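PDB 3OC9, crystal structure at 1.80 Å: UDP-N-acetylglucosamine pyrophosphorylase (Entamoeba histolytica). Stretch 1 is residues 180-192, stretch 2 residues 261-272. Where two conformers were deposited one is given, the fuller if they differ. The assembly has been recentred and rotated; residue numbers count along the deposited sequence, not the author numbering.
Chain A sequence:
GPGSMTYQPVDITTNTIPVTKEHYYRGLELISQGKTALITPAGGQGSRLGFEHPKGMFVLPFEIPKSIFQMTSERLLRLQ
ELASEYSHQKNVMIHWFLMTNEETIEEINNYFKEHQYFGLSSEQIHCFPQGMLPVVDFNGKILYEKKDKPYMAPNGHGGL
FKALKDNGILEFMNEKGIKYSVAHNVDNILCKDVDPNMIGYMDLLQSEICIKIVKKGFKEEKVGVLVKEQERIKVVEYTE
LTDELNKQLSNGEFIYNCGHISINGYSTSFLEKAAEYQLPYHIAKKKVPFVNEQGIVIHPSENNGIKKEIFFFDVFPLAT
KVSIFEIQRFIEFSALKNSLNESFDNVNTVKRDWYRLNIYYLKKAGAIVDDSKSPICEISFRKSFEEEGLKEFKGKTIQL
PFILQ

Stretch 1 (180-192) YSVAHNVDNILCK
Stretch 2, residues 261-272: ISINGYSTSFLE

The strand beginning at Tyr180 and the strand ending at Ser267 run antiparallel, their N-to-C directions 154° apart and their axes 4.7 Å apart at closest approach. Phi/psi values near -130/135 at Tyr180, Ser181, Asn264 and Tyr266 describe extended chain; at Ser262 (63/46) the chain turns a corner.

Two narrow rings of backbone hydrogen bonds fix the register. Ser181 N donates to Tyr266 O at 3.1 Å, and Tyr266 N to Ser181 O at 3.0 Å; Ala183 N donates to Asn264 O at 2.9 Å, and Asn264 N to Ala183 O at 3.1 Å; all four N-H...O angles exceed 160°. Between them Val182 faces Gly265 without such bonds, Val182 CA to Gly265 CA 4.4 Å, and Gly265 CA makes a CA-H...O contact with Ser181 O at 3.3 Å.

Apolar packing divides between the sheet faces. On that of Val182 and Ile263 (m, chi2 t), Val182 CG1 (chi1 t) lies 4.0 Å from Ile263 CG2, while Cys191 SG (t) reaches Ile263 CD1 at 4.1 Å. On the other, Ala183 CB meets the Tyr266 ring edge, 3.9 Å from Tyr266 CE2.

Water 1 links Ser181 OG (2.9 Å) to Thr268 OG1 (2.9 Å); water 2 donates to Ala183 O (2.8 Å) and accepts from Asn264 ND2 (3.2 Å). Ser267 OG (chi1 p) caps the following helix, accepting from Phe270 N at 3.2 Å.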

# COMPACT_ATOMS: atom_id res chain seq x y z
N TYR A 180 15.69 -1.29 -6.02
CA TYR A 180 14.28 -0.84 -6.18
C TYR A 180 13.39 -1.31 -5.01
O TYR A 180 13.48 -2.46 -4.61
CB TYR A 180 13.68 -1.39 -7.50
CG TYR A 180 14.38 -0.92 -8.76
CD1 TYR A 180 14.24 0.41 -9.20
CD2 TYR A 180 15.17 -1.79 -9.54
CE1 TYR A 180 14.89 0.86 -10.38
CE2 TYR A 180 15.82 -1.33 -10.72
CZ TYR A 180 15.66 -0.01 -11.12
OH TYR A 180 16.28 0.47 -12.27
N SER A 181 12.53 -0.41 -4.48
CA SER A 181 11.62 -0.73 -3.36
C SER A 181 10.17 -0.33 -3.72
O SER A 181 9.95 0.74 -4.32
CB SER A 181 12.04 0.00 -2.05
OG SER A 181 13.37 -0.33 -1.62
N VAL A 182 9.19 -1.19 -3.40
CA VAL A 182 7.75 -0.83 -3.56
C VAL A 182 7.14 -0.46 -2.20
O VAL A 182 7.17 -1.29 -1.25
CB VAL A 182 6.92 -1.98 -4.21
CG1 VAL A 182 5.45 -1.57 -4.37
CG2 VAL A 182 7.50 -2.39 -5.56
N ALA A 183 6.63 0.78 -2.09
CA ALA A 183 5.95 1.28 -0.88
C ALA A 183 4.43 1.36 -1.05
O ALA A 183 3.94 2.00 -1.99
CB ALA A 183 6.51 2.69 -0.49
N HIS A 184 3.67 0.71 -0.16
CA HIS A 184 2.20 0.81 -0.26
C HIS A 184 1.45 0.89 1.08
O HIS A 184 2.06 0.69 2.11
CB HIS A 184 1.64 -0.32 -1.14
CG HIS A 184 1.72 -1.69 -0.54
ND1 HIS A 184 0.84 -2.14 0.42
CD2 HIS A 184 2.48 -2.76 -0.88
CE1 HIS A 184 1.09 -3.41 0.69
NE2 HIS A 184 2.08 -3.81 -0.10
N ASN A 185 0.13 1.14 1.04
CA ASN A 185 -0.68 1.28 2.27
C ASN A 185 -1.22 -0.07 2.75
O ASN A 185 -1.41 -0.99 1.94
CB ASN A 185 -1.83 2.29 2.06
N VAL A 186 -1.47 -0.20 4.05
CA VAL A 186 -1.87 -1.48 4.67
C VAL A 186 -3.34 -1.92 4.36
O VAL A 186 -3.69 -3.09 4.51
CB VAL A 186 -1.58 -1.43 6.21
CG1 VAL A 186 -2.61 -0.59 6.95
CG2 VAL A 186 -1.50 -2.85 6.80
N ASP A 187 -4.16 -0.99 3.86
CA ASP A 187 -5.60 -1.22 3.73
C ASP A 187 -6.02 -1.97 2.45
O ASP A 187 -7.14 -2.49 2.37
CB ASP A 187 -6.36 0.12 3.82
CG ASP A 187 -6.21 0.81 5.19
OD1 ASP A 187 -5.71 0.18 6.14
OD2 ASP A 187 -6.61 1.99 5.32
N ASN A 188 -5.15 -2.02 1.42
CA ASN A 188 -5.52 -2.68 0.13
C ASN A 188 -5.18 -4.18 0.06
O ASN A 188 -4.03 -4.57 -0.16
CB ASN A 188 -4.89 -1.92 -1.06
CG ASN A 188 -5.31 -2.47 -2.45
OD1 ASN A 188 -6.03 -3.49 -2.59
ND2 ASN A 188 -4.84 -1.79 -3.50
N ILE A 189 -6.20 -5.02 0.26
CA ILE A 189 -6.03 -6.47 0.41
C ILE A 189 -5.50 -7.16 -0.88
O ILE A 189 -4.76 -8.16 -0.82
CB ILE A 189 -7.39 -7.13 0.91
CG1 ILE A 189 -7.94 -6.40 2.17
CG2 ILE A 189 -7.28 -8.65 1.09
CD1 ILE A 189 -6.95 -6.25 3.36
N LEU A 190 -5.83 -6.60 -2.04
CA LEU A 190 -5.41 -7.18 -3.33
C LEU A 190 -4.02 -6.75 -3.84
O LEU A 190 -3.61 -7.19 -4.93
CB LEU A 190 -6.48 -6.94 -4.41
CG LEU A 190 -7.88 -7.52 -4.10
CD1 LEU A 190 -8.88 -7.22 -5.20
CD2 LEU A 190 -7.82 -9.03 -3.87
N CYS A 191 -3.31 -5.90 -3.09
CA CYS A 191 -1.98 -5.41 -3.53
C CYS A 191 -1.00 -6.54 -3.94
O CYS A 191 -0.85 -7.55 -3.22
CB CYS A 191 -1.37 -4.48 -2.48
SG CYS A 191 0.19 -3.66 -2.99
N LYS A 192 -0.33 -6.37 -5.09
CA LYS A 192 0.65 -7.38 -5.56
C LYS A 192 2.05 -7.29 -4.87
O LYS A 192 2.94 -8.08 -5.17
CB LYS A 192 0.79 -7.35 -7.11
CG LYS A 192 -0.44 -7.90 -7.92
CD LYS A 192 -0.14 -7.78 -9.45
CE LYS A 192 -1.26 -8.39 -10.33
NZ LYS A 192 -0.89 -8.29 -11.82
N ILE A 261 -3.28 6.00 -6.22
CA ILE A 261 -3.80 4.99 -5.27
C ILE A 261 -2.77 4.42 -4.27
O ILE A 261 -3.02 3.40 -3.61
CB ILE A 261 -4.60 3.82 -5.96
CG1 ILE A 261 -3.88 3.34 -7.20
CG2 ILE A 261 -6.10 4.20 -6.24
CD1 ILE A 261 -2.69 2.48 -6.88
N SER A 262 -1.62 5.10 -4.15
CA SER A 262 -0.59 4.78 -3.12
C SER A 262 0.05 3.38 -3.24
O SER A 262 0.20 2.67 -2.23
CB SER A 262 -1.10 4.99 -1.66
OG SER A 262 -1.47 6.33 -1.38
N ILE A 263 0.44 3.01 -4.46
CA ILE A 263 1.36 1.86 -4.69
C ILE A 263 2.49 2.43 -5.59
O ILE A 263 2.29 2.58 -6.80
CB ILE A 263 0.67 0.61 -5.34
CG1 ILE A 263 -0.59 0.17 -4.55
CG2 ILE A 263 1.69 -0.59 -5.47
CD1 ILE A 263 -1.52 -0.81 -5.33
N ASN A 264 3.65 2.75 -4.99
CA ASN A 264 4.73 3.53 -5.67
C ASN A 264 6.10 2.85 -5.57
O ASN A 264 6.47 2.39 -4.48
CB ASN A 264 4.81 4.98 -5.08
CG ASN A 264 3.49 5.76 -5.28
OD1 ASN A 264 3.07 6.00 -6.41
ND2 ASN A 264 2.84 6.17 -4.17
N GLY A 265 6.82 2.76 -6.69
CA GLY A 265 8.19 2.22 -6.72
C GLY A 265 9.26 3.32 -6.77
O GLY A 265 9.09 4.31 -7.48
N TYR A 266 10.35 3.14 -6.00
CA TYR A 266 11.43 4.13 -5.89
C TYR A 266 12.82 3.49 -6.08
O TYR A 266 13.10 2.42 -5.52
CB TYR A 266 11.43 4.77 -4.49
CG TYR A 266 10.15 5.47 -4.03
CD1 TYR A 266 9.85 6.77 -4.46
CD2 TYR A 266 9.30 4.86 -3.10
CE1 TYR A 266 8.70 7.44 -4.01
CE2 TYR A 266 8.14 5.53 -2.62
CZ TYR A 266 7.84 6.80 -3.09
OH TYR A 266 6.70 7.45 -2.63
N SER A 267 13.70 4.16 -6.83
CA SER A 267 15.13 3.75 -6.91
C SER A 267 15.84 4.14 -5.61
O SER A 267 15.43 5.10 -4.95
CB SER A 267 15.83 4.34 -8.16
OG SER A 267 16.09 5.75 -8.00
N THR A 268 16.89 3.39 -5.23
CA THR A 268 17.63 3.66 -3.97
C THR A 268 18.31 5.05 -4.04
O THR A 268 18.31 5.80 -3.05
CB THR A 268 18.63 2.49 -3.65
OG1 THR A 268 17.90 1.27 -3.49
CG2 THR A 268 19.42 2.78 -2.36
N SER A 269 18.84 5.39 -5.21
CA SER A 269 19.43 6.72 -5.43
C SER A 269 18.40 7.83 -5.20
O SER A 269 18.74 8.89 -4.62
CB SER A 269 20.04 6.82 -6.83
OG SER A 269 20.64 8.10 -7.04
N PHE A 270 17.15 7.61 -5.62
CA PHE A 270 16.10 8.61 -5.38
C PHE A 270 15.76 8.74 -3.87
O PHE A 270 15.61 9.87 -3.37
CB PHE A 270 14.81 8.42 -6.24
CG PHE A 270 13.75 9.49 -5.96
CD1 PHE A 270 12.69 9.23 -5.11
CD2 PHE A 270 13.89 10.79 -6.49
CE1 PHE A 270 11.75 10.24 -4.80
CE2 PHE A 270 12.96 11.80 -6.20
CZ PHE A 270 11.88 11.53 -5.37
N LEU A 271 15.66 7.61 -3.17
CA LEU A 271 15.43 7.63 -1.71
C LEU A 271 16.53 8.42 -0.97
O LEU A 271 16.25 9.13 -0.01
CB LEU A 271 15.30 6.20 -1.13
CG LEU A 271 14.07 5.36 -1.56
CD1 LEU A 271 14.17 3.96 -0.99
CD2 LEU A 271 12.74 6.02 -1.15
N GLU A 272 17.78 8.31 -1.45
CA GLU A 272 18.89 9.12 -0.88
C GLU A 272 18.66 10.63 -1.04
O GLU A 272 18.90 11.40 -0.07
CB GLU A 272 20.26 8.65 -1.41
CG GLU A 272 20.64 7.24 -0.93
CD GLU A 272 21.86 6.62 -1.61
OE1 GLU A 272 22.01 6.74 -2.85
OE2 GLU A 272 22.67 5.99 -0.89
O HOH W 1 15.03 1.28 -3.37
O HOH W 2 3.10 4.60 -1.43
O HOH W 3 -3.82 1.02 -2.47